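Local coordinates for periplasmic binding protein (Thermotoga lettingae TMO, PDB 4RY8) that binds 5-methylthioribose in the cleft between its two lobes and probably serves as the solute-binding component of a sugar transporter, at residues C[137-143]-C[198-204]; C[67-72]-C[91-97]; C[40-44]-C[260-264]; C[284-290]-C[305-309]. All blocks are in the same frame, centred on the assembly; numbering follows the deposited sequence.

Interaction 1: C[137-143]-C[198-204]; sequences ANVIYVN and ANAVLAM
Strands 137-142 and 200-203 run parallel, their axes 4.6 Å apart at closest and inclined by 30°, with bridges pairing Val139-Ala200, Ile140-Val201, Tyr141-Leu202 and Val142-Ala203. Ala198 leads in, its CB 3.4 Å from Ile140 CD1. Asn199 N donates to Asn138 O (2.9 Å), and with chi1 p its OD1 accepts from Asn138 N (2.9 Å), so the side chain continues the pairing. Ala200 N bonds weakly to Asn138 O (3.3 Å) and Ala200 O accepts from Ile140 N (2.9 Å). Leu202 N reaches Ile140 O (3.1 Å), Leu202 O takes Val142 N (2.7 Å), and its side chain shares a face with Val139 and Tyr141. Met204 N closes the series on Val142 O (3.0 Å); Met204 belongs to the pocket of the bound 5-methylthioribose, though its side chain stays about 7 Å from the sugar. The connection runs through helix 148-163, strand 167-173 and helix 180-194, placing strand 137-142 between strands 167-173 and 200-203 in the parallel part of a Rossmann-like lobe.

Interaction 2: C[67-72]-C[91-97]; sequences FITQRV and EALDRGI
Ile68, Ile97 and Val72 carry this contact between two successive helix ends and the chain that leaves them. Ile68 lies in the last part of helix 57-69, with chi1 m and chi2 t; its CB starts sideways, but the end of the side chain swings over to the other segment. There Ile68 CD1 rests 3.9 Å from Ala92 CB, while Ile68 CG2 comes within 4.1 Å of Glu91 OE2, a van der Waals approach; the carboxylate of Glu91 pairs with Lys88 through OE1. Ile97, directly after Gly96 and also m and t, points toward the other segment. Its CD1 reaches Ile68 CA at 3.8 Å and Ile68 CG1 at 4.1 Å, and its CG1 touches Val72 O at 3.3 Å. Val72, chi1 m, completes the group, its CG2 4.2 Å from Ile97 CG2.

Both helices end in a Schellman motif, with positive phi at Arg71 (47°) and Gly96 (93°). Arg71 N bonds to Ile68 O (2.7 Å); Gly96 N bonds to Leu93 O and Ile97 N to Ala92 O, both at 3.1 Å. After these turns the chain runs on through Val72 and Ile97 into strands 74-78 and 98-102, as in the repeated beta-alpha units of a Rossmann-like lobe. With no hydrogen bond between the segments, the join depends on aliphatic van der Waals contact.

Interaction 3: C[40-44]-C[260-264]; sequences MAREL and RLAVR
Two helical segments, 40-44 at the C-terminal end of helix 28-44 and 260-264 within helix 255-270, lie with their axes 9.4 Å apart at closest and their N-to-C directions 42° apart. Their backbones come nearest at Met40 and Arg260 (CA-CA 5.0 Å). Met40 (chi1 t, chi2 p) points into the gap: its CG sits 3.5 Å from Arg260 O and its CB 3.9 Å from Val263 CB. Arg264 NH1 donates a weak hydrogen bond to Met40 SD (3.5 Å), which lies over one face of the Arg260 guanidinium. Val263 CG1 touches both Ala41 CB (4.3 Å) and Leu44 CD1 (4.1 Å). On the more open border, a two-pronged salt bridge joins Glu43 OE1 to Arg260 NH2 (2.6 Å) and Glu43 OE2 to Arg260 NH1 (2.8 Å). Helix-helix packing thus joins early and late chain in one lobe, as expected where a lobe is built from separate sequence parts. Helix 318-326 packs on Met40, Leu44 and Arg264, whose NH2 donates to Leu314 O, while strand 113-115 lies against Leu261 and Ala262.

Interaction 4: C[284-290]-C[305-309]; sequences QLITRQF and ALPAL
The bend between strand 284-287 and helix 288-293 offers a shallow hollow, and the chain leaving helix 299-305 drops Leu306 into it, while Leu309 packs farther along the strand. Leu306, the first residue past that helix, is the central bump: its chi1 of -115° lies between wells and chi2 is t. Its CG approaches Phe290 CZ at 3.7 Å, and its CD1 sits 4.2 Å from Ile286 CG1, so the side chain spans the corner from helix to strand. The ring tip of Phe290 (chi1 t) also abuts Ala305, CZ being 4.1 Å from Ala305 CB. Thr287 sets the corner as N-cap, its OG1 accepting from Phe290 N (3.0 Å).

The 3-10 segment 307-309, with Leu309 N bonded to Leu306 O (3.1 Å), brings Leu309 (m, t) back to the strand, where CD1 meets Ile286 CD1 at 4.1 Å and CD2 meets Gln284 CG at 3.7 Å. Gln284, folded m, m, lays NE2 3.6 Å from Ala308 CB. Strand 284-287 is antiparallel and outermost within this chain in the second lobe's mixed sheet; with no hydrogen bond between the segments, the returning chain holds to it by apolar shape fit.

How the interactions relate
From the N terminus, helix 28-44 supplies the first half of interaction 3, which waits more than 200 residues for its partner in helix 255-270. Two contacts nest inside that long loop. Interaction 2 closes early, joining successive helix ends at the outer side of the lobe built on the sheet of strand 74-78; interaction 1 then opens and closes in the other lobe, its centre 43 Å from that of interaction 2, on the opposite side of the chain's centre. Interaction 3 brings the chain back to the first lobe. Interaction 4 follows in series, binding the late chain to edge strand 284-287 of the sheet that also holds interaction 1. None of the four crosses or touches another.

Interaction 1: C[137-143]-C[198-204]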
loop_
_atom_site.group_PDB
_atom_site.type_symbol
_atom_site.label_atom_id
_atom_site.label_comp_id
_atom_site.label_asym_id
_atom_site.label_seq_id
_atom_site.Cartn_x
_atom_site.Cartn_y
_atom_site.Cartn_z
ATOM N N ALA C 137 11.952 -15.507 7.953
ATOM C CA ALA C 137 10.877 -16.199 8.646
ATOM C C ALA C 137 10.433 -17.417 7.856
ATOM O O ALA C 137 10.435 -17.374 6.635
ATOM C CB ALA C 137 9.663 -15.315 8.815
ATOM N N ASN C 138 9.940 -18.425 8.587
ATOM C CA ASN C 138 9.278 -19.614 8.024
ATOM C C ASN C 138 7.744 -19.563 8.263
ATOM O O ASN C 138 7.240 -19.896 9.335
ATOM C CB ASN C 138 9.868 -20.879 8.664
ATOM C CG ASN C 138 11.358 -21.053 8.383
ATOM O OD1 ASN C 138 12.119 -21.490 9.248
ATOM N ND2 ASN C 138 11.765 -20.729 7.182
ATOM N N VAL C 139 7.013 -19.171 7.236
ATOM C CA VAL C 139 5.637 -18.763 7.386
ATOM C C VAL C 139 4.685 -19.847 6.988
ATOM O O VAL C 139 4.807 -20.409 5.850
ATOM C CB VAL C 139 5.355 -17.517 6.493
ATOM C CG1 VAL C 139 3.913 -17.051 6.658
ATOM C CG2 VAL C 139 6.334 -16.409 6.837
ATOM N N ILE C 140 3.735 -20.104 7.893
ATOM C CA ILE C 140 2.464 -20.824 7.599
ATOM C C ILE C 140 1.422 -19.833 7.116
ATOM O O ILE C 140 0.984 -18.957 7.841
ATOM C CB ILE C 140 1.946 -21.651 8.785
ATOM C CG1 ILE C 140 3.016 -22.735 9.125
ATOM C CG2 ILE C 140 0.566 -22.269 8.463
ATOM C CD1 ILE C 140 2.860 -23.438 10.443
ATOM N N TYR C 141 1.046 -19.955 5.853
ATOM C CA TYR C 141 0.131 -19.011 5.198
ATOM C C TYR C 141 -1.270 -19.593 5.239
ATOM O O TYR C 141 -1.520 -20.694 4.718
ATOM C CB TYR C 141 0.551 -18.874 3.752
ATOM C CG TYR C 141 -0.252 -17.950 2.853
ATOM C CD1 TYR C 141 -0.676 -16.690 3.272
ATOM C CD2 TYR C 141 -0.440 -18.270 1.531
ATOM C CE1 TYR C 141 -1.357 -15.865 2.420
ATOM C CE2 TYR C 141 -1.117 -17.442 0.682
ATOM C CZ TYR C 141 -1.545 -16.222 1.126
ATOM O OH TYR C 141 -2.161 -15.390 0.256
ATOM N N VAL C 142 -2.211 -18.843 5.793
ATOM C CA VAL C 142 -3.589 -19.336 5.873
ATOM C C VAL C 142 -4.495 -18.470 5.007
ATOM O O VAL C 142 -4.794 -17.283 5.316
ATOM C CB VAL C 142 -4.115 -19.398 7.278
ATOM C CG1 VAL C 142 -5.336 -20.301 7.312
ATOM C CG2 VAL C 142 -3.043 -19.839 8.271
ATOM N N ASN C 143 -4.872 -19.052 3.875
ATOM C CA ASN C 143 -5.692 -18.372 2.902
ATOM C C ASN C 143 -6.108 -19.377 1.877
ATOM O O ASN C 143 -5.537 -20.474 1.826
ATOM C CB ASN C 143 -4.897 -17.240 2.229
ATOM C CG ASN C 143 -5.778 -16.236 1.508
ATOM O OD1 ASN C 143 -6.993 -16.136 1.749
ATOM N ND2 ASN C 143 -5.172 -15.469 0.639
ATOM N N ALA C 198 8.510 -23.817 11.247
ATOM C CA ALA C 198 7.665 -22.673 10.996
ATOM C C ALA C 198 7.667 -21.814 12.262
ATOM O O ALA C 198 7.652 -22.354 13.358
ATOM C CB ALA C 198 6.261 -23.118 10.616
ATOM N N ASN C 199 7.759 -20.492 12.113
ATOM C CA ASN C 199 7.725 -19.583 13.282
ATOM C C ASN C 199 6.823 -18.341 13.094
ATOM O O ASN C 199 6.792 -17.445 13.931
ATOM C CB ASN C 199 9.148 -19.138 13.653
ATOM C CG ASN C 199 9.859 -18.408 12.511
ATOM O OD1 ASN C 199 9.348 -18.300 11.392
ATOM N ND2 ASN C 199 11.063 -17.964 12.771
ATOM N N ALA C 200 6.074 -18.278 11.999
ATOM C CA ALA C 200 5.096 -17.195 11.847
ATOM C C ALA C 200 3.869 -17.697 11.149
ATOM O O ALA C 200 3.943 -18.632 10.363
ATOM C CB ALA C 200 5.688 -16.027 11.075
ATOM N N VAL C 201 2.743 -17.043 11.425
ATOM C CA VAL C 201 1.491 -17.281 10.708
ATOM C C VAL C 201 0.968 -15.982 10.101
ATOM O O VAL C 201 0.896 -14.945 10.744
ATOM C CB VAL C 201 0.401 -17.864 11.634
ATOM C CG1 VAL C 201 -0.922 -18.060 10.870
ATOM C CG2 VAL C 201 0.899 -19.128 12.289
ATOM N N LEU C 202 0.567 -16.076 8.848
ATOM C CA LEU C 202 -0.074 -14.999 8.147
ATOM C C LEU C 202 -1.423 -15.525 7.664
ATOM O O LEU C 202 -1.528 -16.404 6.797
ATOM C CB LEU C 202 0.801 -14.528 6.997
ATOM C CG LEU C 202 0.220 -13.456 6.105
ATOM C CD1 LEU C 202 0.107 -12.149 6.884
ATOM C CD2 LEU C 202 1.096 -13.301 4.853
ATOM N N ALA C 203 -2.465 -14.973 8.223
ATOM C CA ALA C 203 -3.836 -15.453 8.055
ATOM C C ALA C 203 -4.681 -14.323 7.544
ATOM O O ALA C 203 -4.864 -13.296 8.210
ATOM C CB ALA C 203 -4.387 -15.954 9.368
ATOM N N MET C 204 -5.243 -14.519 6.369
ATOM C CA MET C 204 -5.872 -13.424 5.614
ATOM C C MET C 204 -7.395 -13.199 5.916
ATOM O O MET C 204 -8.047 -12.468 5.222
ATOM C CB MET C 204 -5.573 -13.659 4.118
ATOM C CG MET C 204 -4.094 -13.418 3.681
ATOM S SD MET C 204 -3.413 -11.802 4.291
ATOM C CE MET C 204 -1.990 -11.649 3.222
#

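Interaction 2: C[67-72]-C[91-97]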
loop_
_atom_site.group_PDB
_atom_site.type_symbol
_atom_site.label_atom_id
_atom_site.label_comp_id
_atom_site.label_asym_id
_atom_site.label_seq_id
_atom_site.Cartn_x
_atom_site.Cartn_y
_atom_site.Cartn_z
ATOM N N PHE C 67 -35.006 -11.712 -5.944
ATOM C CA PHE C 67 -35.092 -10.266 -5.723
ATOM C C PHE C 67 -35.384 -9.490 -7.012
ATOM O O PHE C 67 -36.065 -8.444 -6.973
ATOM C CB PHE C 67 -33.864 -9.746 -4.973
ATOM C CG PHE C 67 -33.828 -10.184 -3.536
ATOM C CD1 PHE C 67 -34.910 -9.933 -2.698
ATOM C CD2 PHE C 67 -32.741 -10.874 -3.024
ATOM C CE1 PHE C 67 -34.898 -10.339 -1.380
ATOM C CE2 PHE C 67 -32.723 -11.286 -1.705
ATOM C CZ PHE C 67 -33.806 -11.026 -0.889
ATOM N N ILE C 68 -34.904 -10.008 -8.150
ATOM C CA ILE C 68 -35.227 -9.412 -9.462
ATOM C C ILE C 68 -36.734 -9.483 -9.711
ATOM O O ILE C 68 -37.389 -8.458 -9.974
ATOM C CB ILE C 68 -34.437 -10.063 -10.623
ATOM C CG1 ILE C 68 -32.973 -9.644 -10.537
ATOM C CG2 ILE C 68 -34.993 -9.604 -11.959
ATOM C CD1 ILE C 68 -32.007 -10.401 -11.430
ATOM N N THR C 69 -37.278 -10.686 -9.575
ATOM C CA THR C 69 -38.723 -10.919 -9.695
ATOM C C THR C 69 -39.533 -9.998 -8.793
ATOM O O THR C 69 -40.500 -9.394 -9.240
ATOM C CB THR C 69 -39.051 -12.370 -9.350
ATOM O OG1 THR C 69 -38.324 -13.214 -10.246
ATOM C CG2 THR C 69 -40.557 -12.640 -9.487
ATOM N N GLN C 70 -39.125 -9.879 -7.532
ATOM C CA GLN C 70 -39.777 -8.941 -6.601
ATOM C C GLN C 70 -39.592 -7.453 -6.996
ATOM O O GLN C 70 -40.207 -6.566 -6.377
ATOM C CB GLN C 70 -39.254 -9.175 -5.179
ATOM C CG GLN C 70 -39.549 -10.572 -4.615
ATOM C CD GLN C 70 -38.839 -10.816 -3.294
ATOM O OE1 GLN C 70 -38.639 -9.878 -2.514
ATOM N NE2 GLN C 70 -38.434 -12.068 -3.038
ATOM N N ARG C 71 -38.742 -7.184 -8.000
ATOM C CA ARG C 71 -38.429 -5.826 -8.436
ATOM C C ARG C 71 -38.108 -4.935 -7.222
ATOM O O ARG C 71 -38.733 -3.900 -7.017
ATOM C CB ARG C 71 -39.580 -5.172 -9.219
ATOM C CG ARG C 71 -40.357 -6.057 -10.188
ATOM C CD ARG C 71 -41.810 -5.581 -10.247
ATOM N NE ARG C 71 -42.597 -6.214 -11.298
ATOM C CZ ARG C 71 -43.892 -5.977 -11.512
ATOM N NH1 ARG C 71 -44.552 -5.110 -10.747
ATOM N NH2 ARG C 71 -44.532 -6.603 -12.499
ATOM N N VAL C 72 -37.153 -5.357 -6.409
ATOM C CA VAL C 72 -36.587 -4.459 -5.388
ATOM C C VAL C 72 -35.951 -3.254 -6.102
ATOM O O VAL C 72 -35.624 -3.317 -7.289
ATOM C CB VAL C 72 -35.535 -5.178 -4.510
ATOM C CG1 VAL C 72 -36.178 -6.336 -3.747
ATOM C CG2 VAL C 72 -34.353 -5.687 -5.344
ATOM N N GLU C 91 -28.853 -8.621 -16.026
ATOM C CA GLU C 91 -30.307 -8.647 -16.088
ATOM C C GLU C 91 -30.930 -7.625 -15.143
ATOM O O GLU C 91 -31.786 -6.823 -15.550
ATOM C CB GLU C 91 -30.831 -10.022 -15.729
ATOM C CG GLU C 91 -32.337 -10.106 -15.803
ATOM C CD GLU C 91 -32.855 -11.517 -15.634
ATOM O OE1 GLU C 91 -32.046 -12.474 -15.692
ATOM O OE2 GLU C 91 -34.077 -11.660 -15.432
ATOM N N ALA C 92 -30.505 -7.673 -13.885
ATOM C CA ALA C 92 -30.977 -6.742 -12.886
ATOM C C ALA C 92 -30.836 -5.293 -13.354
ATOM O O ALA C 92 -31.800 -4.550 -13.331
ATOM C CB ALA C 92 -30.259 -6.964 -11.574
ATOM N N LEU C 93 -29.636 -4.920 -13.795
ATOM C CA LEU C 93 -29.371 -3.585 -14.341
ATOM C C LEU C 93 -30.310 -3.178 -15.462
ATOM O O LEU C 93 -30.831 -2.057 -15.464
ATOM C CB LEU C 93 -27.917 -3.485 -14.816
ATOM C CG LEU C 93 -26.843 -3.613 -13.754
ATOM C CD1 LEU C 93 -25.490 -3.798 -14.420
ATOM C CD2 LEU C 93 -26.874 -2.413 -12.817
ATOM N N ASP C 94 -30.568 -4.093 -16.397
ATOM C CA ASP C 94 -31.495 -3.836 -17.473
ATOM C C ASP C 94 -32.944 -3.603 -17.016
ATOM O O ASP C 94 -33.695 -2.894 -17.677
ATOM C CB ASP C 94 -31.524 -5.012 -18.464
ATOM C CG ASP C 94 -30.258 -5.139 -19.253
ATOM O OD1 ASP C 94 -29.425 -4.201 -19.263
ATOM O OD2 ASP C 94 -30.094 -6.192 -19.886
ATOM N N ARG C 95 -33.342 -4.253 -15.938
ATOM C CA ARG C 95 -34.686 -4.085 -15.370
ATOM C C ARG C 95 -34.798 -2.808 -14.529
ATOM O O ARG C 95 -35.880 -2.488 -14.043
ATOM C CB ARG C 95 -35.084 -5.305 -14.509
ATOM C CG ARG C 95 -35.258 -6.623 -15.275
ATOM C CD ARG C 95 -36.534 -6.639 -16.101
ATOM N NE ARG C 95 -36.334 -6.048 -17.432
ATOM C CZ ARG C 95 -37.239 -5.347 -18.121
ATOM N NH1 ARG C 95 -38.456 -5.098 -17.628
ATOM N NH2 ARG C 95 -36.916 -4.872 -19.324
ATOM N N GLY C 96 -33.698 -2.080 -14.345
ATOM C CA GLY C 96 -33.768 -0.810 -13.646
ATOM C C GLY C 96 -33.488 -0.948 -12.171
ATOM O O GLY C 96 -33.712 -0.010 -11.401
ATOM N N ILE C 97 -33.005 -2.120 -11.779
ATOM C CA ILE C 97 -32.558 -2.345 -10.403
ATOM C C ILE C 97 -31.124 -1.846 -10.294
ATOM O O ILE C 97 -30.252 -2.129 -11.159
ATOM C CB ILE C 97 -32.684 -3.829 -9.991
ATOM C CG1 ILE C 97 -34.138 -4.281 -10.092
ATOM C CG2 ILE C 97 -32.161 -4.075 -8.569
ATOM C CD1 ILE C 97 -34.315 -5.772 -10.049
#

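Interaction 3: C[40-44]-C[260-264]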
loop_
_atom_site.group_PDB
_atom_site.type_symbol
_atom_site.label_atom_id
_atom_site.label_comp_id
_atom_site.label_asym_id
_atom_site.label_seq_id
_atom_site.Cartn_x
_atom_site.Cartn_y
_atom_site.Cartn_z
ATOM N N MET C 40 -28.159 1.141 9.386
ATOM C CA MET C 40 -28.263 2.190 8.357
ATOM C C MET C 40 -29.660 2.169 7.746
ATOM O O MET C 40 -30.253 3.223 7.537
ATOM C CB MET C 40 -27.196 2.095 7.247
ATOM C CG MET C 40 -27.050 3.346 6.381
ATOM S SD MET C 40 -26.142 4.734 7.135
ATOM C CE MET C 40 -27.423 5.827 7.719
ATOM N N ALA C 41 -30.182 0.979 7.447
ATOM C CA ALA C 41 -31.539 0.888 6.889
ATOM C C ALA C 41 -32.532 1.495 7.874
ATOM O O ALA C 41 -33.419 2.243 7.481
ATOM C CB ALA C 41 -31.902 -0.551 6.569
ATOM N N ARG C 42 -32.370 1.183 9.160
ATOM C CA ARG C 42 -33.222 1.787 10.211
ATOM C C ARG C 42 -33.205 3.303 10.133
ATOM O O ARG C 42 -34.243 3.964 10.297
ATOM C CB ARG C 42 -32.752 1.380 11.613
ATOM C CG ARG C 42 -33.859 1.062 12.620
ATOM C CD ARG C 42 -33.759 -0.397 13.048
ATOM N NE ARG C 42 -32.438 -0.652 13.626
ATOM C CZ ARG C 42 -31.771 -1.807 13.574
ATOM N NH1 ARG C 42 -32.277 -2.882 12.973
ATOM N NH2 ARG C 42 -30.569 -1.876 14.127
ATOM N N GLU C 43 -32.016 3.853 9.924
ATOM C CA GLU C 43 -31.824 5.290 9.875
ATOM C C GLU C 43 -32.444 5.996 8.669
ATOM O O GLU C 43 -32.898 7.142 8.793
ATOM C CB GLU C 43 -30.338 5.622 10.021
ATOM C CG GLU C 43 -29.885 5.643 11.483
ATOM C CD GLU C 43 -28.375 5.682 11.622
ATOM O OE1 GLU C 43 -27.724 6.374 10.798
ATOM O OE2 GLU C 43 -27.838 5.002 12.538
ATOM N N LEU C 44 -32.497 5.330 7.517
ATOM C CA LEU C 44 -33.098 5.935 6.316
ATOM C C LEU C 44 -34.607 5.740 6.312
ATOM O O LEU C 44 -35.341 6.478 5.629
ATOM C CB LEU C 44 -32.505 5.338 5.043
ATOM C CG LEU C 44 -30.988 5.433 4.990
ATOM C CD1 LEU C 44 -30.467 4.549 3.868
ATOM C CD2 LEU C 44 -30.494 6.863 4.850
ATOM N N ARG C 260 -22.956 -0.304 7.081
ATOM C CA ARG C 260 -23.664 0.938 6.895
ATOM C C ARG C 260 -23.397 1.535 5.526
ATOM O O ARG C 260 -24.334 1.854 4.801
ATOM C CB ARG C 260 -23.319 1.944 8.015
ATOM C CG ARG C 260 -23.906 1.546 9.365
ATOM C CD ARG C 260 -23.391 2.388 10.514
ATOM N NE ARG C 260 -23.803 3.768 10.369
ATOM C CZ ARG C 260 -24.993 4.254 10.702
ATOM N NH1 ARG C 260 -25.941 3.474 11.223
ATOM N NH2 ARG C 260 -25.236 5.555 10.527
ATOM N N LEU C 261 -22.128 1.660 5.146
ATOM C CA LEU C 261 -21.762 2.201 3.843
ATOM C C LEU C 261 -22.500 1.483 2.683
ATOM O O LEU C 261 -22.978 2.109 1.723
ATOM C CB LEU C 261 -20.231 2.123 3.630
ATOM C CG LEU C 261 -19.745 2.452 2.208
ATOM C CD1 LEU C 261 -20.227 3.828 1.756
ATOM C CD2 LEU C 261 -18.226 2.378 2.096
ATOM N N ALA C 262 -22.572 0.171 2.771
ATOM C CA ALA C 262 -23.163 -0.590 1.666
ATOM C C ALA C 262 -24.622 -0.231 1.486
ATOM O O ALA C 262 -25.083 -0.127 0.354
ATOM C CB ALA C 262 -22.990 -2.098 1.876
ATOM N N VAL C 263 -25.336 0.008 2.596
ATOM C CA VAL C 263 -26.743 0.353 2.504
ATOM C C VAL C 263 -26.898 1.770 1.987
ATOM O O VAL C 263 -27.760 2.018 1.126
ATOM C CB VAL C 263 -27.470 0.141 3.843
ATOM C CG1 VAL C 263 -28.846 0.809 3.867
ATOM C CG2 VAL C 263 -27.572 -1.356 4.101
ATOM N N ARG C 264 -26.064 2.683 2.505
ATOM C CA ARG C 264 -26.059 4.084 2.079
ATOM C C ARG C 264 -25.850 4.205 0.621
ATOM O O ARG C 264 -26.494 5.026 0.006
ATOM C CB ARG C 264 -24.929 4.894 2.716
ATOM C CG ARG C 264 -25.344 5.646 3.933
ATOM C CD ARG C 264 -24.524 6.910 4.130
ATOM N NE ARG C 264 -23.067 6.730 4.093
ATOM C CZ ARG C 264 -22.359 6.050 4.988
ATOM N NH1 ARG C 264 -22.936 5.405 5.999
ATOM N NH2 ARG C 264 -21.048 6.026 4.877
#

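Interaction 4: C[284-290]-C[305-309]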
loop_
_atom_site.group_PDB
_atom_site.type_symbol
_atom_site.label_atom_id
_atom_site.label_comp_id
_atom_site.label_asym_id
_atom_site.label_seq_id
_atom_site.Cartn_x
_atom_site.Cartn_y
_atom_site.Cartn_z
ATOM N N GLN C 284 -6.552 -0.169 8.610
ATOM C CA GLN C 284 -5.589 0.328 9.592
ATOM C C GLN C 284 -4.824 -0.794 10.215
ATOM O O GLN C 284 -5.428 -1.771 10.636
ATOM C CB GLN C 284 -6.286 1.029 10.773
ATOM C CG GLN C 284 -7.362 2.039 10.418
ATOM C CD GLN C 284 -6.840 3.237 9.661
ATOM O OE1 GLN C 284 -5.723 3.699 9.892
ATOM N NE2 GLN C 284 -7.665 3.752 8.729
ATOM N N LEU C 285 -3.519 -0.583 10.385
ATOM C CA LEU C 285 -2.661 -1.419 11.224
ATOM C C LEU C 285 -2.987 -1.270 12.714
ATOM O O LEU C 285 -3.043 -0.151 13.281
ATOM C CB LEU C 285 -1.171 -1.113 10.955
ATOM C CG LEU C 285 -0.083 -1.927 11.701
ATOM C CD1 LEU C 285 -0.098 -3.414 11.348
ATOM C CD2 LEU C 285 1.293 -1.337 11.403
ATOM N N ILE C 286 -3.216 -2.407 13.351
ATOM C CA ILE C 286 -3.595 -2.457 14.756
ATOM C C ILE C 286 -2.705 -3.489 15.426
ATOM O O ILE C 286 -2.899 -4.669 15.234
ATOM C CB ILE C 286 -5.086 -2.855 14.917
ATOM C CG1 ILE C 286 -5.984 -1.806 14.227
ATOM C CG2 ILE C 286 -5.407 -2.949 16.415
ATOM C CD1 ILE C 286 -7.334 -2.293 13.793
ATOM N N THR C 287 -1.732 -3.053 16.217
ATOM C CA THR C 287 -0.822 -3.995 16.875
ATOM C C THR C 287 -1.305 -4.379 18.288
ATOM O O THR C 287 -2.038 -3.630 18.936
ATOM C CB THR C 287 0.618 -3.442 16.928
ATOM O OG1 THR C 287 0.696 -2.407 17.908
ATOM C CG2 THR C 287 1.068 -2.874 15.587
ATOM N N ARG C 288 -0.912 -5.578 18.728
ATOM C CA ARG C 288 -1.208 -6.030 20.085
ATOM C C ARG C 288 -0.661 -5.024 21.102
ATOM O O ARG C 288 -1.297 -4.747 22.119
ATOM C CB ARG C 288 -0.595 -7.411 20.335
ATOM C CG ARG C 288 -0.635 -7.816 21.784
ATOM C CD ARG C 288 -0.205 -9.239 22.059
ATOM N NE ARG C 288 -0.658 -9.611 23.395
ATOM C CZ ARG C 288 -0.127 -9.166 24.528
ATOM N NH1 ARG C 288 0.906 -8.337 24.528
ATOM N NH2 ARG C 288 -0.632 -9.562 25.675
ATOM N N GLN C 289 0.522 -4.503 20.799
ATOM C CA GLN C 289 1.210 -3.497 21.608
ATOM C C GLN C 289 0.398 -2.226 21.795
ATOM O O GLN C 289 0.334 -1.663 22.912
ATOM C CB GLN C 289 2.550 -3.139 20.943
ATOM C CG GLN C 289 3.661 -2.765 21.913
ATOM C CD GLN C 289 4.585 -3.937 22.212
ATOM O OE1 GLN C 289 5.130 -4.561 21.297
ATOM N NE2 GLN C 289 4.763 -4.241 23.492
ATOM N N PHE C 290 -0.157 -1.730 20.696
ATOM C CA PHE C 290 -1.044 -0.555 20.730
ATOM C C PHE C 290 -2.327 -0.840 21.546
ATOM O O PHE C 290 -2.813 0.039 22.282
ATOM C CB PHE C 290 -1.377 -0.078 19.287
ATOM C CG PHE C 290 -2.398 1.020 19.229
ATOM C CD1 PHE C 290 -2.054 2.339 19.563
ATOM C CD2 PHE C 290 -3.721 0.739 18.894
ATOM C CE1 PHE C 290 -3.010 3.346 19.539
ATOM C CE2 PHE C 290 -4.675 1.749 18.878
ATOM C CZ PHE C 290 -4.318 3.055 19.203
ATOM N N ALA C 305 -9.780 5.368 20.390
ATOM C CA ALA C 305 -8.324 5.457 20.460
ATOM C C ALA C 305 -7.680 5.656 19.086
ATOM O O ALA C 305 -6.559 6.155 19.004
ATOM C CB ALA C 305 -7.765 4.189 21.105
ATOM N N LEU C 306 -8.363 5.220 18.028
ATOM C CA LEU C 306 -7.850 5.289 16.653
ATOM C C LEU C 306 -8.964 5.806 15.740
ATOM O O LEU C 306 -9.624 5.025 15.035
ATOM C CB LEU C 306 -7.368 3.914 16.180
ATOM C CG LEU C 306 -5.883 3.681 15.878
ATOM C CD1 LEU C 306 -5.705 2.286 15.291
ATOM C CD2 LEU C 306 -5.334 4.727 14.920
ATOM N N PRO C 307 -9.195 7.134 15.752
ATOM C CA PRO C 307 -10.363 7.678 15.029
ATOM C C PRO C 307 -10.404 7.389 13.515
ATOM O O PRO C 307 -11.489 7.341 12.939
ATOM C CB PRO C 307 -10.317 9.193 15.338
ATOM C CG PRO C 307 -8.962 9.463 15.902
ATOM C CD PRO C 307 -8.440 8.179 16.474
ATOM N N ALA C 308 -9.262 7.170 12.871
ATOM C CA ALA C 308 -9.271 6.793 11.428
ATOM C C ALA C 308 -10.150 5.558 11.089
ATOM O O ALA C 308 -10.513 5.351 9.936
ATOM C CB ALA C 308 -7.835 6.632 10.945
ATOM N N LEU C 309 -10.456 4.725 12.084
ATOM C CA LEU C 309 -11.466 3.667 11.956
ATOM C C LEU C 309 -12.904 4.204 11.942
ATOM O O LEU C 309 -13.789 3.496 11.495
ATOM C CB LEU C 309 -11.289 2.608 13.072
ATOM C CG LEU C 309 -10.156 1.568 12.989
ATOM C CD1 LEU C 309 -9.949 0.773 14.288
ATOM C CD2 LEU C 309 -10.413 0.578 11.826
#